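Local coordinates for protein lectin (Colocasia esculenta, PDB 5T1X) that probably binds mannose-containing glycans as a GNA-related lectin of the beta-prism II type, at residues L9-L15 against F57-H62; L21-Q27 against L90-G96; W45-T49 against T75-S79. The contacts are given in a common frame with arbitrary orientation. Residue numbers count along the deposited sequence, not the author numbering.

Contact 1 (L9-L15 against F57-H62); sequences LFSGQVL and FLRLNH
Strand 9-10 breaks into a type II turn from Phe-10 to Gln-13, closed by Gln-13 N to Phe-10 O at 3.0 Å; Gly-12 takes the positive phi (98/-25). The chain then runs antiparallel to strand 57-60. Leu-15 and Leu-58 form a hydrogen-bonded pair: Leu-15 N to Leu-58 O 3.1 Å, Leu-58 N to Leu-15 O 2.8 Å. Gly-12 N bonds Leu-60 O (2.9 Å), and a water between the turn and strand 57-60 accepts from Leu-60 N (2.8 Å) and donates to Phe-10 O (2.8 Å) and Gln-13 O (2.5 Å). Leu-9 and Leu-58, both t/p, meet at 4.0 Å between their CD2 atoms. Ser-11 (m) gives OG to Asn-61 O (2.7 Å) and lays CB over the His-62 ring, a CH-pi contact 3.5 Å from the centroid. In this beta-prism II fold the turn carries the chain from one sheet to the next: strand 8-10 lies beside 89-92, 57-60 pairs on its other side with 66-69, and Met-30 of strand 26-30 packs on Leu-15 and Leu-58.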
loop_
_atom_site.group_PDB
_atom_site.type_symbol
_atom_site.label_atom_id
_atom_site.label_comp_id
_atom_site.label_asym_id
_atom_site.label_seq_id
_atom_site.Cartn_x
_atom_site.Cartn_y
_atom_site.Cartn_z
ATOM N N LEU B 9 -6.324 2.229 0.910
ATOM C CA LEU B 9 -6.955 3.530 1.060
ATOM C C LEU B 9 -5.928 4.581 0.658
ATOM O O LEU B 9 -4.957 4.792 1.377
ATOM C CB LEU B 9 -7.513 3.769 2.483
ATOM C CG LEU B 9 -8.515 4.931 2.585
ATOM C CD1 LEU B 9 -9.852 4.544 1.999
ATOM C CD2 LEU B 9 -8.695 5.378 4.018
ATOM N N PHE B 10 -6.095 5.169 -0.534
ATOM C CA PHE B 10 -5.172 6.187 -1.018
ATOM C C PHE B 10 -5.565 7.542 -0.459
ATOM O O PHE B 10 -6.732 7.739 -0.078
ATOM C CB PHE B 10 -5.168 6.233 -2.558
ATOM C CG PHE B 10 -4.598 5.001 -3.203
ATOM C CD1 PHE B 10 -3.224 4.847 -3.352
ATOM C CD2 PHE B 10 -5.435 3.982 -3.657
ATOM C CE1 PHE B 10 -2.692 3.695 -3.946
ATOM C CE2 PHE B 10 -4.901 2.830 -4.247
ATOM C CZ PHE B 10 -3.533 2.693 -4.384
ATOM N N SER B 11 -4.600 8.481 -0.408
ATOM C CA SER B 11 -4.859 9.866 -0.001
ATOM C C SER B 11 -6.094 10.409 -0.730
ATOM O O SER B 11 -6.195 10.272 -1.957
ATOM C CB SER B 11 -3.656 10.748 -0.342
ATOM O OG SER B 11 -2.526 10.417 0.449
ATOM N N GLY B 12 -7.016 10.992 0.021
ATOM C CA GLY B 12 -8.224 11.564 -0.565
ATOM C C GLY B 12 -9.432 10.652 -0.496
ATOM O O GLY B 12 -10.556 11.146 -0.494
ATOM N N GLN B 13 -9.239 9.315 -0.413
ATOM C CA GLN B 13 -10.406 8.432 -0.312
ATOM C C GLN B 13 -11.028 8.552 1.086
ATOM O O GLN B 13 -10.337 8.893 2.048
ATOM C CB GLN B 13 -10.044 6.972 -0.621
ATOM C CG GLN B 13 -9.580 6.777 -2.061
ATOM C CD GLN B 13 -9.433 5.321 -2.406
ATOM O OE1 GLN B 13 -8.536 4.625 -1.919
ATOM N NE2 GLN B 13 -10.286 4.847 -3.301
ATOM N N VAL B 14 -12.337 8.347 1.190
ATOM C CA VAL B 14 -12.993 8.426 2.499
ATOM C C VAL B 14 -13.754 7.135 2.797
ATOM O O VAL B 14 -14.329 6.523 1.883
ATOM C CB VAL B 14 -13.925 9.666 2.655
ATOM C CG1 VAL B 14 -13.203 10.972 2.311
ATOM C CG2 VAL B 14 -15.210 9.525 1.857
ATOM N N LEU B 15 -13.750 6.730 4.076
ATOM C CA LEU B 15 -14.537 5.609 4.602
ATOM C C LEU B 15 -15.446 6.146 5.705
ATOM O O LEU B 15 -15.019 6.967 6.513
ATOM C CB LEU B 15 -13.663 4.463 5.152
ATOM C CG LEU B 15 -12.781 3.667 4.181
ATOM C CD1 LEU B 15 -12.013 2.589 4.944
ATOM C CD2 LEU B 15 -13.584 3.044 3.050
ATOM N N PHE B 57 -16.127 10.273 9.552
ATOM C CA PHE B 57 -15.498 9.671 8.394
ATOM C C PHE B 57 -14.006 9.639 8.612
ATOM O O PHE B 57 -13.471 10.455 9.366
ATOM C CB PHE B 57 -15.861 10.436 7.113
ATOM C CG PHE B 57 -15.376 11.867 7.040
ATOM C CD1 PHE B 57 -14.151 12.175 6.453
ATOM C CD2 PHE B 57 -16.152 12.908 7.534
ATOM C CE1 PHE B 57 -13.706 13.493 6.382
ATOM C CE2 PHE B 57 -15.710 14.231 7.451
ATOM C CZ PHE B 57 -14.493 14.513 6.872
ATOM N N LEU B 58 -13.342 8.742 7.894
ATOM C CA LEU B 58 -11.898 8.548 7.912
ATOM C C LEU B 58 -11.315 9.039 6.601
ATOM O O LEU B 58 -11.828 8.699 5.537
ATOM C CB LEU B 58 -11.603 7.050 8.088
ATOM C CG LEU B 58 -10.135 6.658 8.160
ATOM C CD1 LEU B 58 -9.575 6.921 9.552
ATOM C CD2 LEU B 58 -9.948 5.191 7.823
ATOM N N ARG B 59 -10.214 9.785 6.660
ATOM C CA ARG B 59 -9.575 10.247 5.431
ATOM C C ARG B 59 -8.076 10.366 5.628
ATOM O O ARG B 59 -7.637 10.951 6.610
ATOM C CB ARG B 59 -10.156 11.600 4.987
ATOM C CG ARG B 59 -9.621 12.114 3.637
ATOM C CD ARG B 59 -10.170 13.499 3.337
ATOM N NE ARG B 59 -9.648 14.057 2.085
ATOM C CZ ARG B 59 -8.523 14.767 1.978
ATOM N NH1 ARG B 59 -7.768 14.996 3.048
ATOM N NH2 ARG B 59 -8.150 15.258 0.808
ATOM N N LEU B 60 -7.300 9.810 4.689
ATOM C CA LEU B 60 -5.851 9.940 4.680
ATOM C C LEU B 60 -5.516 11.165 3.838
ATOM O O LEU B 60 -6.008 11.273 2.704
ATOM C CB LEU B 60 -5.230 8.666 4.096
ATOM C CG LEU B 60 -3.706 8.646 3.903
ATOM C CD1 LEU B 60 -2.942 8.844 5.241
ATOM C CD2 LEU B 60 -3.297 7.367 3.207
ATOM N N ASN B 61 -4.699 12.093 4.366
ATOM C CA ASN B 61 -4.395 13.291 3.586
ATOM C C ASN B 61 -3.111 13.119 2.737
ATOM O O ASN B 61 -2.562 12.012 2.644
ATOM C CB ASN B 61 -4.337 14.547 4.469
ATOM C CG ASN B 61 -3.145 14.673 5.382
ATOM O OD1 ASN B 61 -2.152 13.941 5.279
ATOM N ND2 ASN B 61 -3.207 15.644 6.281
ATOM N N HIS B 62 -2.656 14.210 2.113
ATOM C CA HIS B 62 -1.500 14.191 1.228
ATOM C C HIS B 62 -0.209 14.560 1.963
ATOM O O HIS B 62 0.764 14.996 1.346
ATOM C CB HIS B 62 -1.760 15.095 0.023
ATOM C CG HIS B 62 -2.756 14.491 -0.918
ATOM N ND1 HIS B 62 -4.121 14.541 -0.656
ATOM C CD2 HIS B 62 -2.555 13.782 -2.049
ATOM C CE1 HIS B 62 -4.701 13.882 -1.647
ATOM N NE2 HIS B 62 -3.801 13.424 -2.520
HETATM O O HOH W 1 -7.883 8.326 2.366
HETATM O O HOH W 2 -11.112 13.702 -0.246
#

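Contact 2 (L21-Q27 against L90-G96); sequences LTAKNHQ and LILRDDG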
loop_
_atom_site.group_PDB
_atom_site.type_symbol
_atom_site.label_atom_id
_atom_site.label_comp_id
_atom_site.label_asym_id
_atom_site.label_seq_id
_atom_site.Cartn_x
_atom_site.Cartn_y
_atom_site.Cartn_z
ATOM N N LEU B 21 -11.826 -1.661 4.917
ATOM C CA LEU B 21 -10.787 -2.365 4.184
ATOM C C LEU B 21 -10.846 -3.810 4.626
ATOM O O LEU B 21 -11.168 -4.086 5.791
ATOM C CB LEU B 21 -9.374 -1.788 4.425
ATOM C CG LEU B 21 -9.161 -0.293 4.198
ATOM C CD1 LEU B 21 -7.703 0.045 4.315
ATOM C CD2 LEU B 21 -9.703 0.154 2.834
ATOM N N THR B 22 -10.584 -4.739 3.703
ATOM C CA THR B 22 -10.584 -6.170 4.002
ATOM C C THR B 22 -9.364 -6.813 3.362
ATOM O O THR B 22 -8.964 -6.426 2.263
ATOM C CB THR B 22 -11.881 -6.865 3.525
ATOM O OG1 THR B 22 -12.029 -6.681 2.113
ATOM C CG2 THR B 22 -13.136 -6.348 4.231
ATOM N N ALA B 23 -8.761 -7.776 4.066
ATOM C CA ALA B 23 -7.621 -8.566 3.575
ATOM C C ALA B 23 -7.620 -9.878 4.312
ATOM O O ALA B 23 -7.501 -9.876 5.536
ATOM C CB ALA B 23 -6.303 -7.831 3.776
ATOM N N LYS B 24 -7.800 -11.002 3.586
ATOM C CA LYS B 24 -7.886 -12.328 4.201
ATOM C C LYS B 24 -9.027 -12.278 5.238
ATOM O O LYS B 24 -10.127 -11.850 4.872
ATOM C CB LYS B 24 -6.525 -12.783 4.782
ATOM C CG LYS B 24 -5.485 -13.087 3.685
ATOM C CD LYS B 24 -4.035 -13.065 4.183
ATOM C CE LYS B 24 -3.704 -14.152 5.174
ATOM N NZ LYS B 24 -2.358 -13.961 5.778
ATOM N N ASN B 25 -8.754 -12.610 6.514
ATOM C CA ASN B 25 -9.732 -12.555 7.603
ATOM C C ASN B 25 -9.677 -11.209 8.369
ATOM O O ASN B 25 -10.457 -11.012 9.306
ATOM C CB ASN B 25 -9.540 -13.735 8.572
ATOM C CG ASN B 25 -8.119 -14.105 8.975
ATOM O OD1 ASN B 25 -7.116 -13.489 8.578
ATOM N ND2 ASN B 25 -8.007 -15.172 9.758
ATOM N N HIS B 26 -8.781 -10.283 7.969
ATOM C CA HIS B 26 -8.649 -8.973 8.631
ATOM C C HIS B 26 -9.599 -7.932 8.047
ATOM O O HIS B 26 -9.867 -7.941 6.846
ATOM C CB HIS B 26 -7.210 -8.421 8.510
ATOM C CG HIS B 26 -6.131 -9.434 8.749
ATOM N ND1 HIS B 26 -5.994 -10.067 9.970
ATOM C CD2 HIS B 26 -5.164 -9.882 7.912
ATOM C CE1 HIS B 26 -4.966 -10.891 9.841
ATOM N NE2 HIS B 26 -4.427 -10.812 8.623
ATOM N N GLN B 27 -10.071 -6.999 8.893
ATOM C CA GLN B 27 -10.916 -5.876 8.471
ATOM C C GLN B 27 -10.509 -4.613 9.213
ATOM O O GLN B 27 -10.137 -4.699 10.378
ATOM C CB GLN B 27 -12.416 -6.132 8.741
ATOM C CG GLN B 27 -13.001 -7.396 8.139
ATOM C CD GLN B 27 -14.428 -7.554 8.595
ATOM O OE1 GLN B 27 -15.336 -6.885 8.100
ATOM N NE2 GLN B 27 -14.649 -8.397 9.593
ATOM N N LEU B 90 -2.679 3.774 2.659
ATOM C CA LEU B 90 -2.877 2.972 3.862
ATOM C C LEU B 90 -3.155 1.575 3.367
ATOM O O LEU B 90 -4.079 1.394 2.564
ATOM C CB LEU B 90 -4.061 3.523 4.695
ATOM C CG LEU B 90 -4.577 2.627 5.836
ATOM C CD1 LEU B 90 -3.608 2.567 7.001
ATOM C CD2 LEU B 90 -5.928 3.132 6.338
ATOM N N ILE B 91 -2.342 0.593 3.790
ATOM C CA ILE B 91 -2.536 -0.784 3.369
ATOM C C ILE B 91 -2.936 -1.635 4.558
ATOM O O ILE B 91 -2.208 -1.676 5.547
ATOM C CB ILE B 91 -1.273 -1.393 2.682
ATOM C CG1 ILE B 91 -0.722 -0.487 1.539
ATOM C CG2 ILE B 91 -1.563 -2.830 2.172
ATOM C CD1 ILE B 91 0.596 -0.978 0.918
ATOM N N LEU B 92 -4.055 -2.362 4.432
ATOM C CA LEU B 92 -4.404 -3.388 5.405
ATOM C C LEU B 92 -3.699 -4.612 4.867
ATOM O O LEU B 92 -4.152 -5.209 3.881
ATOM C CB LEU B 92 -5.927 -3.584 5.574
ATOM C CG LEU B 92 -6.332 -4.710 6.559
ATOM C CD1 LEU B 92 -5.872 -4.415 7.990
ATOM C CD2 LEU B 92 -7.827 -4.988 6.496
ATOM N N ARG B 93 -2.518 -4.891 5.406
ATOM C CA ARG B 93 -1.652 -5.951 4.901
ATOM C C ARG B 93 -2.192 -7.345 5.151
ATOM O O ARG B 93 -2.981 -7.561 6.072
ATOM C CB ARG B 93 -0.259 -5.814 5.531
ATOM C CG ARG B 93 0.355 -4.496 5.071
ATOM C CD ARG B 93 1.745 -4.174 5.559
ATOM N NE ARG B 93 2.322 -4.989 6.505
ATOM C CZ ARG B 93 3.553 -4.858 7.092
ATOM N NH1 ARG B 93 4.344 -3.846 6.790
ATOM N NH2 ARG B 93 3.957 -5.753 7.981
ATOM N N ASP B 94 -1.698 -8.310 4.372
ATOM C CA ASP B 94 -2.074 -9.705 4.538
ATOM C C ASP B 94 -1.712 -10.224 5.933
ATOM O O ASP B 94 -2.369 -11.141 6.422
ATOM C CB ASP B 94 -1.359 -10.569 3.488
ATOM C CG ASP B 94 -1.807 -10.380 2.054
ATOM O OD1 ASP B 94 -2.797 -9.651 1.824
ATOM O OD2 ASP B 94 -1.170 -10.959 1.162
ATOM N N ASP B 95 -0.678 -9.629 6.575
ATOM C CA ASP B 95 -0.229 -10.060 7.903
ATOM C C ASP B 95 -0.991 -9.344 9.053
ATOM O O ASP B 95 -0.640 -9.543 10.207
ATOM C CB ASP B 95 1.303 -9.912 8.059
ATOM C CG ASP B 95 1.869 -8.510 7.906
ATOM O OD1 ASP B 95 1.076 -7.559 7.779
ATOM O OD2 ASP B 95 3.106 -8.359 7.994
ATOM N N GLY B 96 -2.034 -8.568 8.738
ATOM C CA GLY B 96 -2.876 -7.939 9.754
ATOM C C GLY B 96 -2.517 -6.528 10.173
ATOM O O GLY B 96 -3.358 -5.829 10.744
#
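This packing contact joins two sheets where the hairpin of strands 19-23 and 26-30 meets strand 89-92 and the turn after it. Segments 21-23 and 90-92 pass 7.4 Å apart with their N-to-C directions at 44°, so side chains do the joining. Leu-92 is central: its CB lies 4.1 Å from Leu-21 CB, its CG 4.2 Å from Ala-23 CB, and its CD2 3.6 Å from His-26 O. Deeper in, Leu-21 CD1 meets Leu-90 CD2 at 4.1 Å. Such leucines on the inner faces of neighbouring sheets fill a beta-prism II domain. Toward the surface the contact turns polar, a type II' turn (Ala-23 to His-26) facing a type I turn (Arg-93 to Gly-96). Asp-94 O accepts from Lys-24 NZ at 2.9 Å and, weakly, from His-26 NE2 at 3.0 Å. Gly-96 CA sits over the face of the His-26 ring, a CH-pi contact 3.4 Å from the centroid; a CB at Gly-96 would crowd His-26 CE1 and, at this positive phi, the carbonyl of Asp-95. Arg-93 forms a salt bridge with Asp-95 (Arg-93 NH2 to Asp-95 OD2, 2.7 Å), and Asp-95 O accepts from Trp-106 NE1 of a neighbouring subunit.

Contact 3 (W45-T49 against T75-S79); sequences WQSNT and TIWSS
Two tryptophans in nearly the same conformation meet here steeply tilted, edge to face, rather than as a parallel stack. Trp-45 (phi/psi -160/154, chi1 175°, chi2 96°) and Trp-77 (-159/149, chi1 179°, chi2 92°) are both t rotamers on extended backbone. The edge of Trp-45 is directed at the face of Trp-77 in an offset edge-to-face pair: six-membered ring centroids 5.6 Å apart, planes at 72°, Trp-45 CH2 to Trp-77 CZ2 3.6 Å. The backbones stay well apart, with CA atoms 7.0 Å from each other at both Ser-47/Trp-77 and Thr-49/Ile-76, so the contact is made by side chains. Ser-47 (p) places CB over the Trp-77 five-membered ring, a CH-pi contact 3.9 Å from its centroid. The matching tryptophans are consistent with the internal repeat of the beta-prism II fold: strands 45-46 and 75-78 are each the last strand of a four-stranded sheet, and the contact joins these two edges. After Ser-47 the chain turns through Asn-48, which has left-handed helical angles (64/48), to Thr-49 (-126/26, chi1 p). Thr-49 CB touches Ile-76 CG2 at 3.6 Å, and its CG2 lies 4.2 Å from Trp-77 CB; its OG1 bonds Cys-34 O. Ile-76 (-99/-36) and Trp-77 both face Ile-68 in a classic beta bulge, which lets both side chains point at segment 45-49. Ile-76 also packs on Cys-34, disulfide-bonded to Cys-56, while Ile-103 and Phe-101 of a neighbouring subunit lie against Trp-45 and Trp-77 respectively.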
loop_
_atom_site.group_PDB
_atom_site.type_symbol
_atom_site.label_atom_id
_atom_site.label_comp_id
_atom_site.label_asym_id
_atom_site.label_seq_id
_atom_site.Cartn_x
_atom_site.Cartn_y
_atom_site.Cartn_z
ATOM N N TRP B 45 -7.473 -3.883 17.319
ATOM C CA TRP B 45 -7.120 -2.525 17.709
ATOM C C TRP B 45 -8.325 -1.629 17.523
ATOM O O TRP B 45 -9.176 -1.917 16.676
ATOM C CB TRP B 45 -5.942 -2.031 16.841
ATOM C CG TRP B 45 -5.533 -0.597 17.057
ATOM C CD1 TRP B 45 -4.526 -0.143 17.857
ATOM C CD2 TRP B 45 -6.079 0.559 16.400
ATOM N NE1 TRP B 45 -4.432 1.227 17.772
ATOM C CE2 TRP B 45 -5.368 1.683 16.876
ATOM C CE3 TRP B 45 -7.094 0.750 15.443
ATOM C CZ2 TRP B 45 -5.659 2.987 16.453
ATOM C CZ3 TRP B 45 -7.385 2.041 15.028
ATOM C CH2 TRP B 45 -6.664 3.141 15.520
ATOM N N GLN B 46 -8.391 -0.526 18.280
ATOM C CA GLN B 46 -9.460 0.460 18.080
ATOM C C GLN B 46 -8.970 1.867 18.400
ATOM O O GLN B 46 -8.042 2.038 19.190
ATOM C CB GLN B 46 -10.726 0.127 18.888
ATOM C CG GLN B 46 -10.549 0.163 20.405
ATOM C CD GLN B 46 -11.805 0.592 21.125
ATOM O OE1 GLN B 46 -12.927 0.318 20.716
ATOM N NE2 GLN B 46 -11.644 1.207 22.271
ATOM N N SER B 47 -9.582 2.874 17.766
ATOM C CA SER B 47 -9.234 4.270 18.041
ATOM C C SER B 47 -9.780 4.687 19.417
ATOM O O SER B 47 -9.314 5.679 19.973
ATOM C CB SER B 47 -9.784 5.175 16.945
ATOM O OG SER B 47 -11.187 5.009 16.845
ATOM N N ASN B 48 -10.759 3.921 19.968
ATOM C CA ASN B 48 -11.409 4.164 21.278
ATOM C C ASN B 48 -12.176 5.493 21.249
ATOM O O ASN B 48 -12.037 6.334 22.143
ATOM C CB ASN B 48 -10.373 4.126 22.439
ATOM C CG ASN B 48 -10.975 4.223 23.815
ATOM O OD1 ASN B 48 -12.098 3.778 24.058
ATOM N ND2 ASN B 48 -10.270 4.886 24.722
ATOM N N THR B 49 -12.975 5.691 20.190
ATOM C CA THR B 49 -13.703 6.939 20.014
ATOM C C THR B 49 -15.215 6.695 19.830
ATOM O O THR B 49 -15.916 7.544 19.276
ATOM C CB THR B 49 -13.066 7.748 18.872
ATOM O OG1 THR B 49 -12.999 6.943 17.699
ATOM C CG2 THR B 49 -11.660 8.248 19.224
ATOM N N THR B 75 -11.878 17.240 14.721
ATOM C CA THR B 75 -10.993 16.072 14.797
ATOM C C THR B 75 -11.379 15.185 15.987
ATOM O O THR B 75 -11.453 15.651 17.127
ATOM C CB THR B 75 -9.507 16.491 14.866
ATOM O OG1 THR B 75 -9.201 17.255 13.701
ATOM C CG2 THR B 75 -8.558 15.285 14.942
ATOM N N ILE B 76 -11.642 13.904 15.700
ATOM C CA ILE B 76 -11.984 12.901 16.701
ATOM C C ILE B 76 -10.739 12.063 17.048
ATOM O O ILE B 76 -10.556 11.649 18.198
ATOM C CB ILE B 76 -13.152 12.024 16.162
ATOM C CG1 ILE B 76 -14.426 12.869 15.900
ATOM C CG2 ILE B 76 -13.422 10.809 17.044
ATOM C CD1 ILE B 76 -14.911 13.808 17.078
ATOM N N TRP B 77 -9.898 11.793 16.040
ATOM C CA TRP B 77 -8.693 10.984 16.186
ATOM C C TRP B 77 -7.745 11.297 15.049
ATOM O O TRP B 77 -8.184 11.616 13.944
ATOM C CB TRP B 77 -9.052 9.472 16.177
ATOM C CG TRP B 77 -7.882 8.531 16.306
ATOM C CD1 TRP B 77 -7.372 8.004 17.456
ATOM C CD2 TRP B 77 -7.136 7.946 15.229
ATOM N NE1 TRP B 77 -6.313 7.168 17.165
ATOM C CE2 TRP B 77 -6.151 7.113 15.804
ATOM C CE3 TRP B 77 -7.177 8.080 13.829
ATOM C CZ2 TRP B 77 -5.224 6.399 15.027
ATOM C CZ3 TRP B 77 -6.262 7.372 13.062
ATOM C CH2 TRP B 77 -5.306 6.540 13.658
ATOM N N SER B 78 -6.446 11.197 15.317
ATOM C CA SER B 78 -5.423 11.336 14.296
ATOM C C SER B 78 -4.304 10.352 14.545
ATOM O O SER B 78 -3.969 10.071 15.710
ATOM C CB SER B 78 -4.852 12.750 14.267
ATOM O OG SER B 78 -3.778 12.777 13.339
ATOM N N SER B 79 -3.678 9.879 13.455
ATOM C CA SER B 79 -2.491 9.016 13.533
ATOM C C SER B 79 -1.297 9.817 14.044
ATOM O O SER B 79 -0.313 9.243 14.509
ATOM C CB SER B 79 -2.164 8.428 12.163
ATOM O OG SER B 79 -1.937 9.461 11.210
#

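How the contacts relate
From the N terminus contacts 1, 2 and 3 open at 9-15, 21-27 and 45-49. Contact 1 closes first, at 57-62, then contact 3 at 75-79 and contact 2 at 90-96. Contact 3 is therefore nested inside the loop of contact 2, and contact 1 crosses both. Each joins a different pair of sheets: contact 1 ties the sheet of 8-10 to that of 57-60 and also pairs 14-16 with 57-60 within the latter, contact 2 joins the sheet of 19-23 with that of 89-92, contact 3 the two four-stranded sheets. Contacts 1 and 2 touch, with a probable hydrogen bond from Leu-90 N to Leu-9 O (2.8 Å); contact 3 touches neither.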